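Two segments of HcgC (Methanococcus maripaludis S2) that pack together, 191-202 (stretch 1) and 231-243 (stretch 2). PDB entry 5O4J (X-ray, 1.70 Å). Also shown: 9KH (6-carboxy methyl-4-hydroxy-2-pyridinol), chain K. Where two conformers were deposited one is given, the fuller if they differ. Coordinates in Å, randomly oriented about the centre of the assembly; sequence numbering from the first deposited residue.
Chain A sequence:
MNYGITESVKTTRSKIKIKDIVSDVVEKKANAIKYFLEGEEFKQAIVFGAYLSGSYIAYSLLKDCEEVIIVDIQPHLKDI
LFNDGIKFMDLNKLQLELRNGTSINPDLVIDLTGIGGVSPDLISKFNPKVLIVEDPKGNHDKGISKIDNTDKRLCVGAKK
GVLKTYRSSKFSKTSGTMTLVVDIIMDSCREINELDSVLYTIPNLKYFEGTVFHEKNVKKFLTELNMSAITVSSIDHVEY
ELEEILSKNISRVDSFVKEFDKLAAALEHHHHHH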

ATOM      1  N   GLU A 191       3.777   2.206  -7.949  1.00 20.39           N
ATOM      2  CA  GLU A 191       5.237   2.146  -7.908  1.00 20.86           C
ATOM      3  C   GLU A 191       5.873   3.223  -8.782  1.00 20.55           C
ATOM      4  O   GLU A 191       6.886   3.820  -8.399  1.00 21.97           O
ATOM      5  N   ILE A 192       5.308   3.468  -9.969  1.00 17.41           N
ATOM      6  CA  ILE A 192       5.838   4.499 -10.860  1.00 16.91           C
ATOM      7  C   ILE A 192       5.786   5.862 -10.188  1.00 18.53           C
ATOM      8  O   ILE A 192       6.705   6.680 -10.333  1.00 18.58           O
ATOM      9  N   ASN A 193       4.706   6.139  -9.452  1.00 20.35           N
ATOM     10  CA  ASN A 193       4.584   7.452  -8.829  1.00 21.50           C
ATOM     11  C   ASN A 193       5.736   7.728  -7.876  1.00 24.27           C
ATOM     12  O   ASN A 193       6.097   8.890  -7.668  1.00 23.72           O
ATOM     13  N   GLU A 194       6.321   6.677  -7.298  1.00 23.36           N
ATOM     14  CA  GLU A 194       7.423   6.820  -6.358  1.00 23.55           C
ATOM     15  C   GLU A 194       8.776   6.989  -7.035  1.00 22.28           C
ATOM     16  O   GLU A 194       9.766   7.235  -6.339  1.00 24.42           O
ATOM     17  N   LEU A 195       8.855   6.877  -8.360  1.00 22.97           N
ATOM     18  CA  LEU A 195      10.098   7.189  -9.051  1.00 23.55           C
ATOM     19  C   LEU A 195      10.475   8.651  -8.839  1.00 22.57           C
ATOM     20  O   LEU A 195       9.614   9.538  -8.822  1.00 19.89           O
ATOM     21  N   ASP A 196      11.774   8.909  -8.683  1.00 21.50           N
ATOM     22  CA  ASP A 196      12.223  10.281  -8.506  1.00 23.57           C
ATOM     23  C   ASP A 196      11.751  11.151  -9.658  1.00 23.76           C
ATOM     24  O   ASP A 196      11.860  10.771 -10.828  1.00 23.44           O
ATOM     25  N   SER A 197      11.233  12.331  -9.310  1.00 22.41           N
ATOM     26  CA  SER A 197      10.832  13.425 -10.199  1.00 22.41           C
ATOM     27  C   SER A 197       9.427  13.252 -10.778  1.00 22.43           C
ATOM     28  O   SER A 197       8.968  14.155 -11.478  1.00 22.37           O
ATOM     29  N   VAL A 198       8.733  12.144 -10.524  1.00 21.29           N
ATOM     30  CA  VAL A 198       7.361  12.016 -11.008  1.00 19.15           C
ATOM     31  C   VAL A 198       6.466  12.955 -10.213  1.00 21.84           C
ATOM     32  O   VAL A 198       6.526  12.996  -8.978  1.00 21.38           O
ATOM     33  N   LEU A 199       5.650  13.737 -10.933  1.00 20.08           N
ATOM     34  CA  LEU A 199       4.626  14.583 -10.325  1.00 18.56           C
ATOM     35  C   LEU A 199       3.340  13.801 -10.094  1.00 16.56           C
ATOM     36  O   LEU A 199       2.769  13.827  -9.001  1.00 18.71           O
ATOM     37  N   TYR A 200       2.842  13.146 -11.133  1.00 17.63           N
ATOM     38  CA  TYR A 200       1.663  12.304 -10.972  1.00 18.33           C
ATOM     39  C   TYR A 200       1.657  11.276 -12.088  1.00 19.83           C
ATOM     40  O   TYR A 200       2.373  11.412 -13.083  1.00 21.49           O
ATOM     41  N   THR A 201       0.849  10.232 -11.888  1.00 16.89           N
ATOM     42  CA  THR A 201       0.848   9.033 -12.719  1.00 19.02           C
ATOM     43  C   THR A 201      -0.589   8.674 -13.062  1.00 19.12           C
ATOM     44  O   THR A 201      -1.401   8.430 -12.163  1.00 22.50           O
ATOM     45  N   ILE A 202      -0.892   8.622 -14.353  1.00 18.21           N
ATOM     46  CA  ILE A 202      -2.252   8.420 -14.846  1.00 18.91           C
ATOM     47  C   ILE A 202      -2.393   6.979 -15.317  1.00 17.41           C
ATOM     48  O   ILE A 202      -1.730   6.597 -16.295  1.00 20.23           O
ATOM     49  N   THR A 231       0.271   7.066 -18.463  1.00 18.06           N
ATOM     50  CA  THR A 231       0.875   8.340 -18.826  1.00 17.92           C
ATOM     51  C   THR A 231       1.442   8.988 -17.568  1.00 19.46           C
ATOM     52  O   THR A 231       0.774   9.028 -16.531  1.00 20.51           O
ATOM     53  N   VAL A 232       2.685   9.458 -17.649  1.00 18.43           N
ATOM     54  CA  VAL A 232       3.390   9.976 -16.486  1.00 17.41           C
ATOM     55  C   VAL A 232       3.794  11.421 -16.732  1.00 20.43           C
ATOM     56  O   VAL A 232       4.219  11.776 -17.839  1.00 22.33           O
ATOM     57  N   SER A 233       3.701  12.232 -15.684  1.00 18.60           N
ATOM     58  CA  SER A 233       4.218  13.598 -15.657  1.00 17.50           C
ATOM     59  C   SER A 233       5.418  13.627 -14.713  1.00 19.40           C
ATOM     60  O   SER A 233       5.303  13.228 -13.547  1.00 21.53           O
ATOM     61  N   SER A 234       6.577  14.060 -15.215  1.00 21.14           N
ATOM     62  CA  SER A 234       7.796  14.025 -14.417  1.00 20.11           C
ATOM     63  C   SER A 234       8.770  15.111 -14.868  1.00 21.47           C
ATOM     64  O   SER A 234       8.705  15.615 -15.993  1.00 22.01           O
ATOM     65  N   ILE A 235       9.714  15.437 -13.981  1.00 21.51           N
ATOM     66  CA  ILE A 235      10.766  16.378 -14.351  1.00 23.34           C
ATOM     67  C   ILE A 235      11.824  15.685 -15.187  1.00 27.01           C
ATOM     68  O   ILE A 235      12.331  16.253 -16.160  1.00 26.06           O
ATOM     69  N   ASP A 236      12.187  14.464 -14.809  1.00 25.93           N
ATOM     70  CA  ASP A 236      13.273  13.717 -15.419  1.00 23.93           C
ATOM     71  C   ASP A 236      12.737  12.535 -16.214  1.00 24.46           C
ATOM     72  O   ASP A 236      11.566  12.156 -16.119  1.00 24.64           O
ATOM     73  N   HIS A 237      13.627  11.935 -16.997  1.00 26.43           N
ATOM     74  CA  HIS A 237      13.242  10.794 -17.810  1.00 25.97           C
ATOM     75  C   HIS A 237      12.856   9.621 -16.922  1.00 25.37           C
ATOM     76  O   HIS A 237      13.581   9.263 -15.989  1.00 26.63           O
ATOM     77  N   VAL A 238      11.716   9.009 -17.243  1.00 22.78           N
ATOM     78  CA  VAL A 238      11.221   7.824 -16.547  1.00 22.36           C
ATOM     79  C   VAL A 238      10.826   6.722 -17.514  1.00 23.44           C
ATOM     80  O   VAL A 238      10.405   5.651 -17.080  1.00 23.60           O
ATOM     81  N   GLU A 239      11.033   6.938 -18.816  1.00 26.48           N
ATOM     82  CA  GLU A 239      10.572   5.999 -19.833  0.59 30.66           C
ATOM     83  C   GLU A 239      11.022   4.565 -19.553  1.00 28.09           C
ATOM     84  O   GLU A 239      10.233   3.625 -19.715  1.00 24.86           O
ATOM     85  N   TYR A 240      12.269   4.365 -19.126  1.00 24.92           N
ATOM     86  CA  TYR A 240      12.758   2.993 -18.969  1.00 24.86           C
ATOM     87  C   TYR A 240      12.144   2.308 -17.757  1.00 25.47           C
ATOM     88  O   TYR A 240      11.691   1.156 -17.846  1.00 23.43           O
ATOM     89  N   GLU A 241      12.138   2.982 -16.607  1.00 23.70           N
ATOM     90  CA  GLU A 241      11.543   2.383 -15.416  1.00 24.69           C
ATOM     91  C   GLU A 241      10.051   2.154 -15.613  1.00 25.15           C
ATOM     92  O   GLU A 241       9.490   1.181 -15.088  1.00 25.00           O
ATOM     93  N   LEU A 242       9.398   3.034 -16.375  1.00 24.18           N
ATOM     94  CA  LEU A 242       7.973   2.888 -16.661  1.00 24.19           C
ATOM     95  C   LEU A 242       7.669   1.535 -17.296  1.00 25.02           C
ATOM     96  O   LEU A 242       6.770   0.811 -16.846  1.00 24.46           O
ATOM     97  N   GLU A 243       8.411   1.168 -18.340  1.00 22.61           N
ATOM     98  CA  GLU A 243       8.164  -0.116 -18.989  1.00 21.96           C
ATOM     99  C   GLU A 243       8.587  -1.284 -18.095  1.00 21.25           C
ATOM    100  O   GLU A 243       7.922  -2.324 -18.070  1.00 20.92           O
TER

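The antiparallel pairing of strands 198-202 and 231-234 shifts register by one at a beta bulge between Val198 and Tyr200. There Ser233 O accepts two backbone hydrogen bonds, from Leu199 N at 2.7 Å and, weakly, from Tyr200 N at 3.4 Å. The CA-to-CB bond of Leu199 points sideways to the other stretch. The side chain is m at chi1 and p at chi2. Leu199 CD1 meets Ile235 CD1 at 3.7 Å, and Leu199 CD2 lies 3.7 Å from N5 of the bound pyridinol 9KH.

Beyond the bulge, Tyr200 and Ser233 share one face of the sheet. Tyr200 is p, with chi2 at 84°, and its ring lies against Ser233. Ser233 CB sits 3.9 Å from the centroid of the Tyr200 ring, over the face, as a CH-pi contact. The ligand carbon C10 lies at the ring edge. Tyr200 OH is hydrogen-bonded elsewhere in the structure.

The other face carries Val198, Thr201, Val232 and Ser234. Val198 and Val232 are both t. Val198 CG1 and Val198 CG2 lie 3.7 and 3.9 Å from Val232 CG1, and Val198 CG2 is also 3.9 Å from Val238 CG1. Ile192, m then t, points toward stretch 2 from the helix. Ile192 CG2 meets Val232 CG2 at 3.8 Å and Ile192 CD1 meets Leu242 CD1 at 3.4 Å, so the side chain bridges strand and helix. Leu195, m then t, also points in, with Leu195 CD1 3.6 Å from Glu241 CB.

Three side-chain hydrogen bonds gather around Ser197 and Ser234. Ser197 is p and points toward stretch 2. Ser197 OG accepts a hydrogen bond from Asp236 N at 2.9 Å and donates one to Asp196 O at 2.7 Å. Ser234, also p, donates from OG to Asp236 O at 2.6 Å. Asp196 OD2 and Asp236 OD2 are like charges 4.0 Å apart.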

ATOM      1  CB  GLU A 191       5.726   0.763  -8.352  1.00 24.48           C
ATOM      2  CG  GLU A 191       7.221   0.603  -8.184  1.00 27.46           C
ATOM      3  CD  GLU A 191       7.748  -0.779  -8.556  1.00 32.19           C
ATOM      4  OE1 GLU A 191       6.953  -1.728  -8.749  1.00 29.26           O
ATOM      5  OE2 GLU A 191       8.984  -0.898  -8.639  1.00 32.00           O
ATOM      6  CB  ILE A 192       5.064   4.486 -12.191  1.00 16.92           C
ATOM      7  CG1 ILE A 192       5.462   3.260 -13.008  1.00 19.65           C
ATOM      8  CG2 ILE A 192       5.271   5.778 -12.988  1.00 18.67           C
ATOM      9  CD1 ILE A 192       4.434   2.842 -14.034  1.00 19.31           C
ATOM     10  CB  ASN A 193       3.261   7.576  -8.093  1.00 21.54           C
ATOM     11  CG  ASN A 193       2.819   9.005  -7.986  1.00 19.32           C
ATOM     12  OD1 ASN A 193       2.547   9.654  -8.991  1.00 18.97           O
ATOM     13  ND2 ASN A 193       2.764   9.516  -6.768  1.00 20.22           N
ATOM     14  CB  GLU A 194       7.433   5.620  -5.405  1.00 25.38           C
ATOM     15  CG  GLU A 194       6.223   5.633  -4.494  1.00 26.63           C
ATOM     16  CD  GLU A 194       6.230   4.553  -3.424  1.00 32.82           C
ATOM     17  OE1 GLU A 194       7.062   3.622  -3.485  1.00 33.72           O
ATOM     18  OE2 GLU A 194       5.381   4.642  -2.518  1.00 33.12           O
ATOM     19  CB  LEU A 195       9.969   6.906 -10.548  1.00 20.86           C
ATOM     20  CG  LEU A 195       9.785   5.453 -10.974  1.00 21.13           C
ATOM     21  CD1 LEU A 195       9.451   5.400 -12.464  1.00 23.05           C
ATOM     22  CD2 LEU A 195      11.021   4.606 -10.651  1.00 23.93           C
ATOM     23  CB  ASP A 196      13.748  10.351  -8.418  1.00 27.23           C
ATOM     24  CG  ASP A 196      14.237  11.759  -8.199  1.00 32.74           C
ATOM     25  OD1 ASP A 196      13.728  12.399  -7.263  1.00 31.80           O
ATOM     26  OD2 ASP A 196      15.119  12.231  -8.947  1.00 36.64           O
ATOM     27  CB  SER A 197      11.807  13.640 -11.365  1.00 25.67           C
ATOM     28  OG  SER A 197      11.492  12.822 -12.473  1.00 25.32           O
ATOM     29  CB  VAL A 198       6.877  10.562 -10.908  1.00 19.47           C
ATOM     30  CG1 VAL A 198       5.370  10.465 -11.212  1.00 17.93           C
ATOM     31  CG2 VAL A 198       7.684   9.675 -11.853  1.00 22.17           C
ATOM     32  CB  LEU A 199       4.334  15.774 -11.229  1.00 22.01           C
ATOM     33  CG  LEU A 199       5.398  16.860 -11.371  1.00 25.88           C
ATOM     34  CD1 LEU A 199       6.644  16.324 -12.041  1.00 30.55           C
ATOM     35  CD2 LEU A 199       4.851  18.022 -12.188  1.00 25.99           C
ATOM     36  CB  TYR A 200       0.367  13.129 -10.950  1.00 20.33           C
ATOM     37  CG  TYR A 200       0.003  13.858 -12.237  1.00 19.63           C
ATOM     38  CD1 TYR A 200      -0.675  13.207 -13.263  1.00 19.42           C
ATOM     39  CD2 TYR A 200       0.311  15.192 -12.408  1.00 20.40           C
ATOM     40  CE1 TYR A 200      -1.021  13.870 -14.439  1.00 20.69           C
ATOM     41  CE2 TYR A 200      -0.026  15.868 -13.582  1.00 22.09           C
ATOM     42  CZ  TYR A 200      -0.694  15.199 -14.585  1.00 21.49           C
ATOM     43  OH  TYR A 200      -1.044  15.855 -15.736  1.00 21.46           O
ATOM     44  CB  THR A 201       1.534   7.865 -12.003  1.00 19.05           C
ATOM     45  OG1 THR A 201       2.855   8.243 -11.601  1.00 21.94           O
ATOM     46  CG2 THR A 201       1.629   6.639 -12.917  1.00 18.84           C
ATOM     47  CB  ILE A 202      -2.590   9.382 -15.994  1.00 21.30           C
ATOM     48  CG1 ILE A 202      -2.560  10.835 -15.522  1.00 22.96           C
ATOM     49  CG2 ILE A 202      -3.921   9.006 -16.641  1.00 20.14           C
ATOM     50  CD1 ILE A 202      -3.664  11.210 -14.554  1.00 24.66           C
ATOM     51  CB  THR A 231      -0.157   9.246 -19.499  1.00 17.97           C
ATOM     52  OG1 THR A 231      -0.640   8.597 -20.678  1.00 20.51           O
ATOM     53  CG2 THR A 231       0.446  10.596 -19.868  1.00 18.95           C
ATOM     54  CB  VAL A 232       4.636   9.130 -16.154  1.00 20.63           C
ATOM     55  CG1 VAL A 232       5.172   9.543 -14.794  1.00 22.39           C
ATOM     56  CG2 VAL A 232       4.312   7.650 -16.192  1.00 27.38           C
ATOM     57  CB  SER A 233       3.134  14.576 -15.203  1.00 20.63           C
ATOM     58  OG  SER A 233       3.612  15.913 -15.164  1.00 22.10           O
ATOM     59  CB  SER A 234       8.476  12.653 -14.510  1.00 22.27           C
ATOM     60  OG  SER A 234       8.957  12.407 -15.819  1.00 23.07           O
ATOM     61  CB  ILE A 235      11.402  17.012 -13.102  1.00 25.04           C
ATOM     62  CG1 ILE A 235      10.344  17.581 -12.154  1.00 29.10           C
ATOM     63  CG2 ILE A 235      12.426  18.087 -13.511  1.00 22.80           C
ATOM     64  CD1 ILE A 235       9.452  18.634 -12.761  1.00 29.68           C
ATOM     65  CB  ASP A 236      14.260  13.245 -14.349  1.00 30.13           C
ATOM     66  CG  ASP A 236      14.907  14.399 -13.609  1.00 38.43           C
ATOM     67  OD1 ASP A 236      15.098  15.469 -14.226  1.00 41.82           O
ATOM     68  OD2 ASP A 236      15.225  14.238 -12.417  1.00 43.80           O
ATOM     69  CB  HIS A 237      14.381  10.399 -18.748  1.00 34.52           C
ATOM     70  CG  HIS A 237      14.680  11.432 -19.786  1.00 41.57           C
ATOM     71  ND1 HIS A 237      13.988  11.518 -20.975  1.00 44.86           N
ATOM     72  CD2 HIS A 237      15.616  12.412 -19.823  1.00 46.17           C
ATOM     73  CE1 HIS A 237      14.468  12.522 -21.688  1.00 48.42           C
ATOM     74  NE2 HIS A 237      15.458  13.077 -21.014  1.00 44.59           N
ATOM     75  CB  VAL A 238      10.036   8.183 -15.624  1.00 26.39           C
ATOM     76  CG1 VAL A 238      10.501   9.076 -14.479  1.00 29.75           C
ATOM     77  CG2 VAL A 238       8.916   8.865 -16.403  1.00 30.37           C
ATOM     78  CB  GLU A 239      11.059   6.459 -21.211  0.59 33.69           C
ATOM     79  CG  GLU A 239      12.556   6.762 -21.283  0.59 33.85           C
ATOM     80  CD  GLU A 239      12.926   7.649 -22.456  0.59 38.65           C
ATOM     81  OE1 GLU A 239      12.031   8.011 -23.245  0.59 39.13           O
ATOM     82  OE2 GLU A 239      14.121   7.991 -22.584  0.59 37.55           O
ATOM     83  CB  TYR A 240      14.281   2.987 -18.879  1.00 23.19           C
ATOM     84  CG  TYR A 240      14.922   3.507 -20.135  1.00 26.68           C
ATOM     85  CD1 TYR A 240      14.395   3.191 -21.381  1.00 33.88           C
ATOM     86  CD2 TYR A 240      16.028   4.338 -20.081  1.00 34.50           C
ATOM     87  CE1 TYR A 240      14.962   3.674 -22.535  1.00 38.48           C
ATOM     88  CE2 TYR A 240      16.604   4.822 -21.233  1.00 33.60           C
ATOM     89  CZ  TYR A 240      16.063   4.487 -22.454  1.00 36.22           C
ATOM     90  OH  TYR A 240      16.629   4.971 -23.601  1.00 40.37           O
ATOM     91  CB  GLU A 241      11.796   3.275 -14.198  1.00 28.49           C
ATOM     92  CG  GLU A 241      13.264   3.391 -13.818  1.00 36.22           C
ATOM     93  CD  GLU A 241      13.984   4.522 -14.549  1.00 51.42           C
ATOM     94  OE1 GLU A 241      13.460   5.023 -15.568  1.00 47.29           O
ATOM     95  OE2 GLU A 241      15.087   4.907 -14.103  1.00 63.93           O
ATOM     96  CB  LEU A 242       7.530   4.033 -17.575  1.00 24.18           C
ATOM     97  CG  LEU A 242       6.147   4.026 -18.212  1.00 29.30           C
ATOM     98  CD1 LEU A 242       5.049   3.844 -17.195  1.00 31.48           C
ATOM     99  CD2 LEU A 242       5.947   5.333 -19.002  1.00 24.86           C
ATOM    100  CB  GLU A 243       8.897  -0.194 -20.330  1.00 23.16           C
ATOM    101  CG  GLU A 243       8.632   0.959 -21.330  1.00 30.57           C
ATOM    102  CD  GLU A 243       7.159   1.177 -21.640  1.00 29.41           C
ATOM    103  OE1 GLU A 243       6.451   0.182 -21.897  1.00 25.01           O
ATOM    104  OE2 GLU A 243       6.725   2.347 -21.665  1.00 31.01           O
TER
HETATM  105  C2  9KH K 302       3.016  22.716 -11.686  1.00 49.81           C
HETATM  106  C3  9KH K 302       2.309  21.615 -11.233  1.00 51.38           C
HETATM  107  C4  9KH K 302       2.061  20.561 -12.092  1.00 46.61           C
HETATM  108  C6  9KH K 302       3.197  21.657 -13.828  1.00 46.30           C
HETATM  109  O1  9KH K 302       3.260  23.755 -10.845  1.00 42.25           O
HETATM  110  N5  9KH K 302       2.506  20.592 -13.360  1.00 44.63           N
HETATM  111  C7  9KH K 302       3.464  22.743 -13.000  1.00 50.60           C
HETATM  112  O8  9KH K 302       3.626  21.649 -15.116  1.00 39.95           O
HETATM  113  C9  9KH K 302       1.815  21.567  -9.811  1.00 48.11           C
HETATM  114  C10 9KH K 302       1.300  19.354 -11.605  1.00 41.36           C
HETATM  115  C12 9KH K 302      -0.185  19.619 -11.534  1.00 31.42           C
HETATM  116  O13 9KH K 302      -0.811  19.002 -10.657  1.00 22.52           O
HETATM  117  O14 9KH K 302      -0.728  20.404 -12.346  1.00 28.61           O